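Local structure of dihydrodipicolinate synthase (Oceanobacillus iheyensis HTE831, 3D0C) at residues V21-G26 against T56-A61; F41-G46 against N79-V84; G124-Y129 against I154-P159; N217-K222 against K298-Q303; A253-G258 against P287-E292. The protein probably catalyses the condensation of pyruvate with aspartate semialdehyde to 4-hydroxy-tetrahydrodipicolinate, an early step of lysine biosynthesis. The protein carries 1 engineered substitution. All blocks are in the same frame, centred on the assembly; numbering follows the deposited sequence.

Interaction 1. Residues V21-G26 against T56-A61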
# COMPACT_ATOMS: atom_id res chain seq x y z
N VAL A 21 -5.18 -18.42 -1.50
CA VAL A 21 -4.10 -19.03 -2.26
C VAL A 21 -3.30 -19.78 -1.22
O VAL A 21 -2.49 -19.19 -0.49
CB VAL A 21 -3.16 -18.01 -2.95
CG1 VAL A 21 -1.94 -18.74 -3.50
CG2 VAL A 21 -3.88 -17.28 -4.08
N PRO A 22 -3.53 -21.10 -1.09
CA PRO A 22 -2.77 -21.86 -0.09
C PRO A 22 -1.30 -21.97 -0.46
O PRO A 22 -0.94 -22.01 -1.64
CB PRO A 22 -3.49 -23.21 -0.07
CG PRO A 22 -4.04 -23.33 -1.45
CD PRO A 22 -4.52 -21.94 -1.78
N PHE A 23 -0.44 -21.98 0.54
CA PHE A 23 0.99 -22.09 0.31
C PHE A 23 1.49 -23.39 0.94
O PHE A 23 0.83 -23.97 1.80
CB PHE A 23 1.72 -20.89 0.91
CG PHE A 23 1.27 -19.56 0.33
CD1 PHE A 23 1.44 -19.28 -1.02
CD2 PHE A 23 0.66 -18.61 1.14
CE1 PHE A 23 1.01 -18.06 -1.56
CE2 PHE A 23 0.23 -17.40 0.62
CZ PHE A 23 0.40 -17.12 -0.74
N LEU A 24 2.66 -23.86 0.50
CA LEU A 24 3.21 -25.11 1.00
C LEU A 24 4.05 -25.01 2.28
O LEU A 24 4.51 -23.94 2.66
CB LEU A 24 4.05 -25.79 -0.09
CG LEU A 24 3.33 -26.36 -1.30
CD1 LEU A 24 4.35 -26.67 -2.38
CD2 LEU A 24 2.55 -27.61 -0.93
N GLU A 25 4.23 -26.16 2.91
CA GLU A 25 4.98 -26.39 4.14
C GLU A 25 5.82 -25.21 4.65
O GLU A 25 5.31 -24.33 5.35
CB GLU A 25 5.91 -27.59 3.93
CG GLU A 25 6.56 -28.11 5.19
CD GLU A 25 5.58 -28.82 6.12
OE1 GLU A 25 4.39 -28.91 5.77
OE2 GLU A 25 6.02 -29.28 7.19
N GLY A 26 7.11 -25.23 4.34
CA GLY A 26 8.01 -24.18 4.80
C GLY A 26 8.63 -23.40 3.66
O GLY A 26 9.26 -22.37 3.89
N THR A 56 -7.77 -11.43 -0.11
CA THR A 56 -7.99 -12.66 0.63
C THR A 56 -7.08 -13.72 0.04
O THR A 56 -6.85 -14.77 0.66
CB THR A 56 -9.44 -13.17 0.53
OG1 THR A 56 -10.35 -12.09 0.73
CG2 THR A 56 -9.70 -14.23 1.60
N GLY A 57 -6.58 -13.44 -1.16
CA GLY A 57 -5.67 -14.35 -1.83
C GLY A 57 -4.22 -13.93 -1.65
O GLY A 57 -3.34 -14.42 -2.34
N GLU A 58 -3.99 -13.01 -0.71
CA GLU A 58 -2.65 -12.51 -0.41
C GLU A 58 -1.91 -12.03 -1.67
O GLU A 58 -0.73 -12.31 -1.88
CB GLU A 58 -1.85 -13.59 0.33
CG GLU A 58 -2.47 -13.93 1.68
CD GLU A 58 -1.77 -15.07 2.41
OE1 GLU A 58 -0.67 -14.85 2.95
OE2 GLU A 58 -2.33 -16.18 2.44
N PHE A 59 -2.65 -11.28 -2.49
CA PHE A 59 -2.13 -10.72 -3.73
C PHE A 59 -0.78 -10.05 -3.56
O PHE A 59 0.16 -10.31 -4.32
CB PHE A 59 -3.14 -9.70 -4.27
CG PHE A 59 -2.63 -8.92 -5.46
CD1 PHE A 59 -2.31 -9.56 -6.64
CD2 PHE A 59 -2.51 -7.53 -5.39
CE1 PHE A 59 -1.86 -8.84 -7.75
CE2 PHE A 59 -2.06 -6.80 -6.49
CZ PHE A 59 -1.74 -7.46 -7.67
N TYR A 60 -0.66 -9.18 -2.55
CA TYR A 60 0.59 -8.47 -2.33
C TYR A 60 1.77 -9.30 -1.83
O TYR A 60 2.90 -8.81 -1.79
CB TYR A 60 0.34 -7.27 -1.41
CG TYR A 60 -0.45 -6.17 -2.10
CD1 TYR A 60 0.08 -5.50 -3.21
CD2 TYR A 60 -1.73 -5.83 -1.67
CE1 TYR A 60 -0.66 -4.51 -3.87
CE2 TYR A 60 -2.47 -4.84 -2.33
CZ TYR A 60 -1.93 -4.19 -3.42
OH TYR A 60 -2.66 -3.22 -4.07
N ALA A 61 1.53 -10.56 -1.47
CA ALA A 61 2.61 -11.43 -1.01
C ALA A 61 3.13 -12.27 -2.17
O ALA A 61 4.03 -13.11 -2.01
CB ALA A 61 2.12 -12.34 0.11
O HOH W 1 -4.63 -16.55 0.77
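E58 OE2 is gripped by two groups: the ammonium group of K265, on helix 260-270, forms a salt bridge with it, and a bound water donates to it at 2.9 Å from E58 OE2. The same water gives its other hydrogen to the carbonyl of T56, 2.8 Å from T56 O, and accepts from the backbone of V21, 3.0 Å from V21 N, so one molecule joins both loops. K265 also donates to V21 O, and E58 OE1 takes the amide hydrogen of R279; the buried carboxylate thus has partners at both oxygens. Its plane stands 82° from that of the F23 ring, with E58 CD at the ring edge, in plane, and E58 OE2 3.4 Å from F23 CE2. The two segments are loops that follow the first and second strands of the TIM barrel, at the ends where such enzymes carry their active site; T56 is a predicted pyruvate-binding residue. F23 CG lies anti to its own carbonyl carbon (chi1 -59°), which turns the ring back beneath V21 O, 3.4 Å above the ring plane. With an alanine at E58, K265 would probably lose its carboxylate mate, the water one of its three partners and the R279 amide its acceptor. Beside this polar cluster V21 CG2 packs 3.4 Å from G57 O, a branched apolar side chain lying against the glycine backbone.

Interaction 2. Residues F41-G46 against N79-V84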
# COMPACT_ATOMS: atom_id res chain seq x y z
N PHE A 41 -14.36 -25.95 -4.26
CA PHE A 41 -15.18 -25.83 -3.07
C PHE A 41 -16.15 -24.67 -3.22
O PHE A 41 -17.34 -24.79 -2.91
CB PHE A 41 -14.29 -25.58 -1.85
CG PHE A 41 -15.05 -25.38 -0.57
CD1 PHE A 41 -15.49 -26.47 0.18
CD2 PHE A 41 -15.32 -24.10 -0.10
CE1 PHE A 41 -16.20 -26.29 1.37
CE2 PHE A 41 -16.03 -23.90 1.09
CZ PHE A 41 -16.46 -25.00 1.83
N LEU A 42 -15.64 -23.53 -3.68
CA LEU A 42 -16.45 -22.34 -3.88
C LEU A 42 -17.52 -22.56 -4.95
O LEU A 42 -18.68 -22.20 -4.76
CB LEU A 42 -15.55 -21.16 -4.27
CG LEU A 42 -14.61 -20.64 -3.17
CD1 LEU A 42 -13.58 -19.69 -3.77
CD2 LEU A 42 -15.43 -19.94 -2.10
N LEU A 43 -17.13 -23.17 -6.06
CA LEU A 43 -18.09 -23.42 -7.13
C LEU A 43 -19.16 -24.43 -6.72
O LEU A 43 -20.33 -24.27 -7.04
CB LEU A 43 -17.37 -23.92 -8.38
CG LEU A 43 -16.44 -22.91 -9.07
CD1 LEU A 43 -15.65 -23.59 -10.17
CD2 LEU A 43 -17.27 -21.76 -9.64
N GLN A 44 -18.76 -25.47 -6.00
CA GLN A 44 -19.69 -26.50 -5.57
C GLN A 44 -20.71 -25.94 -4.59
O GLN A 44 -21.81 -26.46 -4.45
CB GLN A 44 -18.93 -27.67 -4.91
CG GLN A 44 -19.83 -28.71 -4.25
CD GLN A 44 -20.89 -29.26 -5.19
OE1 GLN A 44 -20.58 -29.78 -6.27
NE2 GLN A 44 -22.16 -29.15 -4.79
N ASN A 45 -20.32 -24.86 -3.92
CA ASN A 45 -21.20 -24.24 -2.95
C ASN A 45 -22.01 -23.05 -3.48
O ASN A 45 -22.57 -22.28 -2.71
CB ASN A 45 -20.39 -23.85 -1.71
CG ASN A 45 -20.06 -25.06 -0.86
OD1 ASN A 45 -20.93 -25.61 -0.19
ND2 ASN A 45 -18.80 -25.49 -0.89
N GLY A 46 -22.06 -22.91 -4.80
CA GLY A 46 -22.84 -21.85 -5.40
C GLY A 46 -22.22 -20.53 -5.82
O GLY A 46 -22.91 -19.70 -6.41
N ASN A 79 -13.27 -22.25 -15.84
CA ASN A 79 -13.70 -22.57 -17.20
C ASN A 79 -15.13 -22.15 -17.52
O ASN A 79 -15.93 -22.95 -18.03
CB ASN A 79 -13.53 -24.07 -17.43
CG ASN A 79 -13.79 -24.47 -18.86
OD1 ASN A 79 -13.22 -23.92 -19.79
ND2 ASN A 79 -14.67 -25.45 -19.05
N GLY A 80 -15.45 -20.89 -17.22
CA GLY A 80 -16.77 -20.37 -17.52
C GLY A 80 -17.91 -20.74 -16.57
O GLY A 80 -19.04 -20.31 -16.79
N ARG A 81 -17.62 -21.53 -15.53
CA ARG A 81 -18.67 -21.92 -14.58
C ARG A 81 -19.12 -20.76 -13.69
O ARG A 81 -20.18 -20.82 -13.06
CB ARG A 81 -18.18 -23.09 -13.71
CG ARG A 81 -18.19 -24.44 -14.42
CD ARG A 81 -17.72 -25.56 -13.51
NE ARG A 81 -16.27 -25.53 -13.30
CZ ARG A 81 -15.64 -26.26 -12.40
NH1 ARG A 81 -16.31 -27.08 -11.61
NH2 ARG A 81 -14.32 -26.18 -12.29
N ALA A 82 -18.32 -19.70 -13.66
CA ALA A 82 -18.63 -18.51 -12.87
C ALA A 82 -17.92 -17.33 -13.52
O ALA A 82 -17.08 -17.51 -14.39
CB ALA A 82 -18.16 -18.67 -11.44
N THR A 83 -18.28 -16.12 -13.09
CA THR A 83 -17.66 -14.92 -13.62
C THR A 83 -16.35 -14.75 -12.87
O THR A 83 -16.31 -14.81 -11.64
CB THR A 83 -18.55 -13.67 -13.38
OG1 THR A 83 -19.74 -13.77 -14.17
CG2 THR A 83 -17.81 -12.41 -13.77
N VAL A 84 -15.26 -14.53 -13.60
CA VAL A 84 -13.96 -14.37 -12.97
C VAL A 84 -13.48 -12.92 -13.04
O VAL A 84 -13.44 -12.31 -14.11
CB VAL A 84 -12.90 -15.31 -13.61
CG1 VAL A 84 -11.56 -15.15 -12.92
CG2 VAL A 84 -13.36 -16.76 -13.51
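L43 and R81 cross at about a right angle, the leucine methyl CD1 sitting squarely over one face of the guanidinium group, 3.5 Å from R81 CZ. The planar cation offers its weakly hydrated face to the methyl while its N-H groups point outward round its rim: R81 NH2 makes a salt bridge with E40 and reaches L77 O, and R81 NE donates to V78 O. These bonds fix the orientation of the group, with one face turned to the leucine. A bend at chi3 (-74°) turns the arginine's end back toward the C-terminal end of helix 64-78. In the barrel, this is where helix 32-44 packs against the turn leading from helix 64-78 into strand 83-88, within the repeating beta-alpha architecture. The other branch of the leucine, L43 CD2, meets A82 CB at 3.7 Å, so the forked side chain serves both neighbours, and the small alanine suits the close approach. Helix 32-44 ends just beyond, in a Schellman motif with G46, at positive phi, as its C-prime residue; G46 N bonds to L43 O at 3.1 Å.

Interaction 3. Residues G124-Y129 against I154-P159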
# COMPACT_ATOMS: atom_id res chain seq x y z
N GLY A 124 -5.81 12.99 -9.66
CA GLY A 124 -4.82 12.02 -10.10
C GLY A 124 -5.40 10.61 -10.09
O GLY A 124 -5.04 9.77 -10.92
N ALA A 125 -6.29 10.36 -9.13
CA ALA A 125 -6.93 9.06 -9.01
C ALA A 125 -7.77 8.82 -10.26
O ALA A 125 -7.76 7.74 -10.83
CB ALA A 125 -7.81 9.01 -7.76
N VAL A 126 -8.50 9.85 -10.69
CA VAL A 126 -9.33 9.72 -11.88
C VAL A 126 -8.45 9.31 -13.07
O VAL A 126 -8.81 8.40 -13.83
CB VAL A 126 -10.07 11.04 -12.20
CG1 VAL A 126 -10.75 10.94 -13.56
CG2 VAL A 126 -11.10 11.34 -11.11
N GLU A 127 -7.30 9.95 -13.22
CA GLU A 127 -6.38 9.64 -14.32
C GLU A 127 -5.84 8.21 -14.22
O GLU A 127 -5.74 7.49 -15.22
CB GLU A 127 -5.22 10.64 -14.33
CG GLU A 127 -5.66 12.06 -14.61
CD GLU A 127 -6.37 12.20 -15.94
OE1 GLU A 127 -5.73 11.92 -16.98
OE2 GLU A 127 -7.57 12.57 -15.94
N TYR A 128 -5.48 7.82 -13.00
CA TYR A 128 -4.96 6.48 -12.73
C TYR A 128 -5.97 5.44 -13.20
O TYR A 128 -5.68 4.57 -14.03
CB TYR A 128 -4.72 6.32 -11.23
CG TYR A 128 -4.23 4.96 -10.81
CD1 TYR A 128 -2.89 4.61 -10.94
CD2 TYR A 128 -5.11 4.00 -10.30
CE1 TYR A 128 -2.44 3.34 -10.57
CE2 TYR A 128 -4.67 2.74 -9.92
CZ TYR A 128 -3.33 2.42 -10.06
OH TYR A 128 -2.91 1.16 -9.69
N TYR A 129 -7.18 5.55 -12.67
CA TYR A 129 -8.24 4.61 -13.01
C TYR A 129 -8.62 4.60 -14.49
O TYR A 129 -8.73 3.55 -15.11
CB TYR A 129 -9.50 4.91 -12.18
CG TYR A 129 -9.36 4.57 -10.72
CD1 TYR A 129 -8.92 3.31 -10.31
CD2 TYR A 129 -9.67 5.51 -9.74
CE1 TYR A 129 -8.80 2.99 -8.96
CE2 TYR A 129 -9.56 5.20 -8.38
CZ TYR A 129 -9.12 3.94 -8.00
OH TYR A 129 -9.00 3.64 -6.67
N ILE A 154 -15.67 8.48 -8.20
CA ILE A 154 -16.56 7.45 -8.70
C ILE A 154 -17.56 8.06 -9.69
O ILE A 154 -17.77 7.54 -10.78
CB ILE A 154 -17.34 6.78 -7.53
CG1 ILE A 154 -16.40 5.95 -6.66
CG2 ILE A 154 -18.47 5.92 -8.08
CD1 ILE A 154 -17.03 5.45 -5.38
N LYS A 155 -18.18 9.17 -9.29
CA LYS A 155 -19.17 9.86 -10.12
C LYS A 155 -18.59 10.23 -11.48
O LYS A 155 -19.24 10.07 -12.52
CB LYS A 155 -19.67 11.12 -9.40
CG LYS A 155 -20.45 10.81 -8.12
CD LYS A 155 -20.73 12.05 -7.27
CE LYS A 155 -21.56 13.08 -8.02
NZ LYS A 155 -21.88 14.24 -7.13
N GLU A 156 -17.36 10.73 -11.47
CA GLU A 156 -16.65 11.12 -12.68
C GLU A 156 -16.43 9.94 -13.63
O GLU A 156 -16.57 10.08 -14.85
CB GLU A 156 -15.29 11.72 -12.30
CG GLU A 156 -14.30 11.78 -13.44
CD GLU A 156 -14.34 13.10 -14.18
OE1 GLU A 156 -15.44 13.49 -14.61
OE2 GLU A 156 -13.28 13.73 -14.32
N LEU A 157 -16.09 8.79 -13.08
CA LEU A 157 -15.81 7.60 -13.88
C LEU A 157 -16.99 6.72 -14.27
O LEU A 157 -16.93 6.00 -15.27
CB LEU A 157 -14.79 6.73 -13.14
CG LEU A 157 -13.44 7.39 -12.83
CD1 LEU A 157 -12.66 6.51 -11.86
CD2 LEU A 157 -12.66 7.59 -14.12
N ALA A 158 -18.06 6.78 -13.48
CA ALA A 158 -19.25 5.95 -13.72
C ALA A 158 -19.72 5.84 -15.18
O ALA A 158 -20.10 4.76 -15.62
CB ALA A 158 -20.39 6.44 -12.85
N PRO A 159 -19.71 6.95 -15.93
CA PRO A 159 -20.14 6.95 -17.33
C PRO A 159 -19.39 6.01 -18.27
O PRO A 159 -19.89 5.65 -19.34
CB PRO A 159 -19.98 8.41 -17.74
CG PRO A 159 -20.29 9.13 -16.49
CD PRO A 159 -19.49 8.33 -15.47
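L157 CD1 meets Y129 CB at 3.6 Å, and this pair belongs to the inner part of the contact, which is buried and wholly apolar. The two side chains cross at about a right angle, the methyl also lying 3.8 Å from Y129 CD2 at an oblique approach to the ring. L157 CG stands anti to its own carbonyl carbon (chi1 -59°), a setting that carries the fork between the two helices: CD1 goes to the tyrosine, whereas L157 CD2 turns to V126 CG1, 3.9 Å away. Strand residue I142 touches both Y129 and L157 from the barrel side, and L157 also touches L163 on the next strand. Were L157 an alanine, both methyl contacts would go, and a gap between the helices is likely to open beside Y129 and V126. Toward solvent the distances stay similar but the partner is an exposed, charged residue. There V126 CG1 meets the aliphatic part of E156, 3.7 Å from E156 CG, and the bend of the glutamate at chi2 (92°) brings E156 OE2 to 3.8 Å from the same methyl. A glutamate suits this place, its methylenes packing on the valine while the residue itself is exposed. The arrangement is that of neighbouring outer helices in a TIM barrel, helix 122-135 against helix 152-157, packed over strand 140-144, which carries the predicted proton donor/acceptor Y143, about 7 Å from Y129 between side chains.

Interaction 4. Residues N217-K222 against K298-Q303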
# COMPACT_ATOMS: atom_id res chain seq x y z
N ASN A 217 -15.19 -19.27 1.97
CA ASN A 217 -14.12 -20.27 1.82
C ASN A 217 -14.21 -21.31 2.94
O ASN A 217 -13.52 -22.33 2.90
CB ASN A 217 -12.73 -19.61 1.90
CG ASN A 217 -12.42 -18.73 0.71
OD1 ASN A 217 -12.25 -19.20 -0.41
ND2 ASN A 217 -12.33 -17.42 0.96
N VAL A 218 -15.06 -21.05 3.92
CA VAL A 218 -15.19 -21.94 5.07
C VAL A 218 -16.62 -22.38 5.34
O VAL A 218 -16.89 -23.57 5.50
CB VAL A 218 -14.65 -21.25 6.33
CG1 VAL A 218 -14.44 -22.27 7.43
CG2 VAL A 218 -13.37 -20.52 6.00
N PHE A 219 -17.53 -21.42 5.42
CA PHE A 219 -18.95 -21.69 5.68
C PHE A 219 -19.81 -20.96 4.66
O PHE A 219 -20.59 -20.08 5.02
CB PHE A 219 -19.32 -21.23 7.09
CG PHE A 219 -18.81 -22.12 8.18
CD1 PHE A 219 -19.39 -23.37 8.41
CD2 PHE A 219 -17.75 -21.72 8.98
CE1 PHE A 219 -18.91 -24.20 9.42
CE2 PHE A 219 -17.27 -22.55 10.00
CZ PHE A 219 -17.85 -23.79 10.22
N PRO A 220 -19.70 -21.32 3.38
CA PRO A 220 -20.49 -20.66 2.34
C PRO A 220 -22.00 -20.67 2.57
O PRO A 220 -22.70 -19.73 2.16
CB PRO A 220 -20.11 -21.43 1.08
CG PRO A 220 -19.85 -22.81 1.60
CD PRO A 220 -19.03 -22.52 2.84
N GLN A 221 -22.51 -21.71 3.23
CA GLN A 221 -23.95 -21.82 3.49
C GLN A 221 -24.46 -20.66 4.36
O GLN A 221 -25.60 -20.23 4.20
CB GLN A 221 -24.29 -23.17 4.15
CG GLN A 221 -23.81 -24.40 3.35
CD GLN A 221 -24.41 -25.73 3.83
OE1 GLN A 221 -24.43 -26.03 5.03
NE2 GLN A 221 -24.89 -26.53 2.88
N LYS A 222 -23.62 -20.16 5.26
CA LYS A 222 -24.02 -19.04 6.11
C LYS A 222 -24.08 -17.76 5.28
O LYS A 222 -25.02 -16.97 5.37
CB LYS A 222 -23.04 -18.85 7.27
CG LYS A 222 -23.08 -19.96 8.32
CD LYS A 222 -22.11 -19.68 9.46
CE LYS A 222 -22.08 -20.81 10.47
NZ LYS A 222 -23.38 -21.00 11.17
N LYS A 298 -16.71 -24.19 17.65
CA LYS A 298 -17.40 -25.12 18.54
C LYS A 298 -18.86 -24.70 18.65
O LYS A 298 -19.77 -25.53 18.53
CB LYS A 298 -16.76 -25.12 19.92
CG LYS A 298 -17.37 -26.15 20.86
CD LYS A 298 -17.28 -27.54 20.23
CE LYS A 298 -18.28 -28.52 20.85
NZ LYS A 298 -18.28 -29.84 20.13
N SER A 299 -19.07 -23.41 18.88
CA SER A 299 -20.41 -22.84 18.99
C SER A 299 -21.20 -23.13 17.73
O SER A 299 -22.33 -23.63 17.80
CB SER A 299 -20.34 -21.32 19.21
OG SER A 299 -21.62 -20.72 19.04
N TRP A 300 -20.62 -22.81 16.57
CA TRP A 300 -21.28 -23.04 15.30
C TRP A 300 -21.66 -24.50 15.10
O TRP A 300 -22.65 -24.80 14.44
CB TRP A 300 -20.41 -22.56 14.13
CG TRP A 300 -20.54 -21.09 13.86
CD1 TRP A 300 -21.58 -20.28 14.21
CD2 TRP A 300 -19.62 -20.26 13.15
NE1 TRP A 300 -21.37 -19.00 13.75
CE2 TRP A 300 -20.17 -18.96 13.09
CE3 TRP A 300 -18.38 -20.50 12.54
CZ2 TRP A 300 -19.52 -17.90 12.45
CZ3 TRP A 300 -17.73 -19.44 11.90
CH2 TRP A 300 -18.31 -18.16 11.86
N ASN A 301 -20.87 -25.40 15.69
CA ASN A 301 -21.15 -26.83 15.57
C ASN A 301 -22.37 -27.18 16.39
O ASN A 301 -23.25 -27.91 15.95
CB ASN A 301 -19.98 -27.66 16.10
CG ASN A 301 -20.14 -29.14 15.81
OD1 ASN A 301 -19.25 -29.94 16.07
ND2 ASN A 301 -21.30 -29.52 15.26
N THR A 302 -22.40 -26.63 17.61
CA THR A 302 -23.49 -26.85 18.57
C THR A 302 -24.83 -26.38 18.04
O THR A 302 -25.87 -26.98 18.31
CB THR A 302 -23.25 -26.13 19.95
OG1 THR A 302 -22.07 -26.64 20.58
CG2 THR A 302 -24.43 -26.35 20.89
N GLN A 303 -24.78 -25.26 17.31
CA GLN A 303 -25.96 -24.66 16.71
C GLN A 303 -26.56 -25.63 15.70
O GLN A 303 -27.78 -25.84 15.67
CB GLN A 303 -25.56 -23.36 15.98
CG GLN A 303 -26.73 -22.68 15.26
CD GLN A 303 -26.31 -21.49 14.42
OE1 GLN A 303 -25.52 -20.66 14.89
NE2 GLN A 303 -26.84 -21.38 13.19
O HOH W 2 -23.83 -23.10 12.74
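K222 lays its end over one face of the W300 indole, giving a cation-pi interaction and a CH-pi contact at once. K222 NZ is 3.8 Å from the centroid of the W300 five-membered ring, 19° off the normal, and K222 CE stands 3.6 Å from the same centroid, almost directly above it. The extended chain sets CE over the ring, and the turn at chi4 (-64°) folds NZ over the same face. The aromatic contact is made farther along the indole: F219 CE2 comes within 3.4 Å of W300 CE3, the F219 ring plane 70° from that of the six-membered ring. Polar links complete the set. A water bridges the segments, 2.7 Å from K222 NZ and 2.7 Å from W300 O, while D244 forms a salt bridge with K222 NZ and accepts W300 NE1 at its backbone oxygen. Thus helix 287-303 is held to the start of helix 220-232 by a tryptophan whose indole is electron-rich and largely apolar yet has one N-H to donate, and the charge of the lysine is likely to be stabilised jointly by pi cloud, water and carboxylate.

Interaction 5. Residues A253-G258 against P287-E292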
# COMPACT_ATOMS: atom_id res chain seq x y z
N ALA A 253 -10.91 -8.85 11.72
CA ALA A 253 -10.57 -7.44 11.80
C ALA A 253 -9.59 -7.06 12.91
O ALA A 253 -9.07 -5.95 12.92
CB ALA A 253 -11.86 -6.60 11.90
N LYS A 254 -9.33 -7.97 13.85
CA LYS A 254 -8.41 -7.66 14.95
C LYS A 254 -7.01 -7.29 14.47
O LYS A 254 -6.56 -7.75 13.42
CB LYS A 254 -8.29 -8.84 15.92
CG LYS A 254 -9.57 -9.22 16.64
CD LYS A 254 -9.27 -10.18 17.80
CE LYS A 254 -8.48 -9.48 18.91
NZ LYS A 254 -8.14 -10.38 20.05
N HIS A 255 -6.32 -6.48 15.26
CA HIS A 255 -4.97 -6.05 14.93
C HIS A 255 -4.96 -5.28 13.61
O HIS A 255 -4.11 -5.50 12.75
CB HIS A 255 -4.04 -7.26 14.85
CG HIS A 255 -4.20 -8.20 16.00
ND1 HIS A 255 -4.11 -7.80 17.31
CD2 HIS A 255 -4.48 -9.53 16.03
CE1 HIS A 255 -4.34 -8.83 18.10
NE2 HIS A 255 -4.56 -9.89 17.35
N ASN A 256 -5.93 -4.39 13.46
CA ASN A 256 -6.05 -3.57 12.26
C ASN A 256 -6.13 -4.45 11.01
O ASN A 256 -5.48 -4.19 10.00
CB ASN A 256 -4.85 -2.61 12.19
CG ASN A 256 -4.94 -1.65 11.01
OD1 ASN A 256 -6.01 -1.13 10.70
ND2 ASN A 256 -3.81 -1.40 10.36
N ASN A 257 -6.93 -5.51 11.11
CA ASN A 257 -7.15 -6.45 10.01
C ASN A 257 -5.99 -7.40 9.74
O ASN A 257 -5.98 -8.10 8.72
CB ASN A 257 -7.49 -5.69 8.73
CG ASN A 257 -8.68 -4.76 8.90
OD1 ASN A 257 -9.77 -5.19 9.28
ND2 ASN A 257 -8.47 -3.48 8.63
N GLY A 258 -5.02 -7.44 10.65
CA GLY A 258 -3.89 -8.34 10.47
C GLY A 258 -4.35 -9.78 10.42
O GLY A 258 -3.77 -10.60 9.70
N PRO A 287 -1.86 -17.14 20.39
CA PRO A 287 -2.54 -18.21 21.14
C PRO A 287 -3.99 -17.88 21.50
O PRO A 287 -4.90 -18.69 21.29
CB PRO A 287 -1.65 -18.39 22.37
CG PRO A 287 -0.28 -18.08 21.84
CD PRO A 287 -0.53 -16.86 20.97
N ASN A 288 -4.20 -16.70 22.06
CA ASN A 288 -5.52 -16.26 22.47
C ASN A 288 -6.51 -16.16 21.31
O ASN A 288 -7.67 -16.55 21.46
CB ASN A 288 -5.43 -14.93 23.22
CG ASN A 288 -4.84 -15.09 24.62
OD1 ASN A 288 -5.26 -15.96 25.38
ND2 ASN A 288 -3.87 -14.24 24.96
N ASP A 289 -6.08 -15.63 20.17
CA ASP A 289 -6.98 -15.53 19.03
C ASP A 289 -7.27 -16.92 18.49
O ASP A 289 -8.36 -17.19 17.97
CB ASP A 289 -6.37 -14.67 17.92
CG ASP A 289 -6.39 -13.20 18.26
OD1 ASP A 289 -7.09 -12.81 19.22
OD2 ASP A 289 -5.72 -12.42 17.55
N ARG A 290 -6.30 -17.81 18.60
CA ARG A 290 -6.49 -19.17 18.12
C ARG A 290 -7.60 -19.83 18.96
O ARG A 290 -8.51 -20.46 18.43
CB ARG A 290 -5.17 -19.95 18.22
CG ARG A 290 -5.18 -21.34 17.57
CD ARG A 290 -3.78 -21.96 17.46
NE ARG A 290 -2.91 -21.34 16.46
CZ ARG A 290 -1.94 -20.46 16.73
NH1 ARG A 290 -1.72 -20.10 17.99
NH2 ARG A 290 -1.17 -19.98 15.76
N LEU A 291 -7.53 -19.63 20.27
CA LEU A 291 -8.54 -20.19 21.18
C LEU A 291 -9.92 -19.60 20.87
O LEU A 291 -10.92 -20.32 20.82
CB LEU A 291 -8.15 -19.88 22.62
CG LEU A 291 -9.11 -20.32 23.73
CD1 LEU A 291 -9.41 -21.81 23.61
CD2 LEU A 291 -8.49 -19.99 25.09
N GLU A 292 -9.97 -18.29 20.64
CA GLU A 292 -11.24 -17.64 20.33
C GLU A 292 -11.86 -18.22 19.07
O GLU A 292 -13.08 -18.40 19.00
CB GLU A 292 -11.04 -16.13 20.16
CG GLU A 292 -11.11 -15.36 21.47
CD GLU A 292 -11.41 -13.88 21.26
OE1 GLU A 292 -12.39 -13.56 20.55
OE2 GLU A 292 -10.67 -13.04 21.81
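K254 reaches D289 with the far half of its chain. K254 CB lies over one face of the neighbouring H255 ring, offset toward the rim; K254 CD lies 3.7 Å from D289 OD1, and the bend at chi3 (67°) swings K254 CE onward to 3.6 Å from the same D289 OD1. The tip, K254 NZ, closes a salt bridge with D289 OD1 at 2.8 Å, on the syn lone pair. E292 OE2, 4.1 Å from K254 NZ, adds a second negative charge beyond salt-bridge range. The other carboxylate oxygen, D289 OD2, accepts from H255 NE2 at 2.8 Å, again through its syn lone pair, with an N-H...O angle of 150°; it lies near the plane of the imidazole and also receives N259 ND2. A short aspartate suits this buried spot, its two oxygens each taking a cationic or polar donor. The contact ties the weakly bonded, kinked end of helix 235-257 to the first turn of helix 287-303, outside the eight-stranded barrel; the axes of the short segments 253-257 and 287-292 come within 12.8 Å, their N-to-C directions 139° apart.

Interactions 1, 2 and 3 lie wholly within the barrel and its helices; interactions 4 and 5 both involve helix 287-303, their centres 18 Å apart, interaction 4 joining it to the helix that follows the last barrel strand. Interaction 5 is nested in the chain loop that interaction 4 closes. Interactions 2 and 4 touch directly: F41 and N45 pack on P220, with N45 CG 3.3 Å from P220 CG. Interaction 1 also reaches interaction 4, through T56 CG2, 4.2 Å from N217 ND2; the residue predicted to bind pyruvate thus adjoins 217-222. Interaction 3 lies near the predicted catalytic residues: the side chain of Y129 is about 10 Å from that of K167. Interactions 1, 3 and 5 all touch the second subunit.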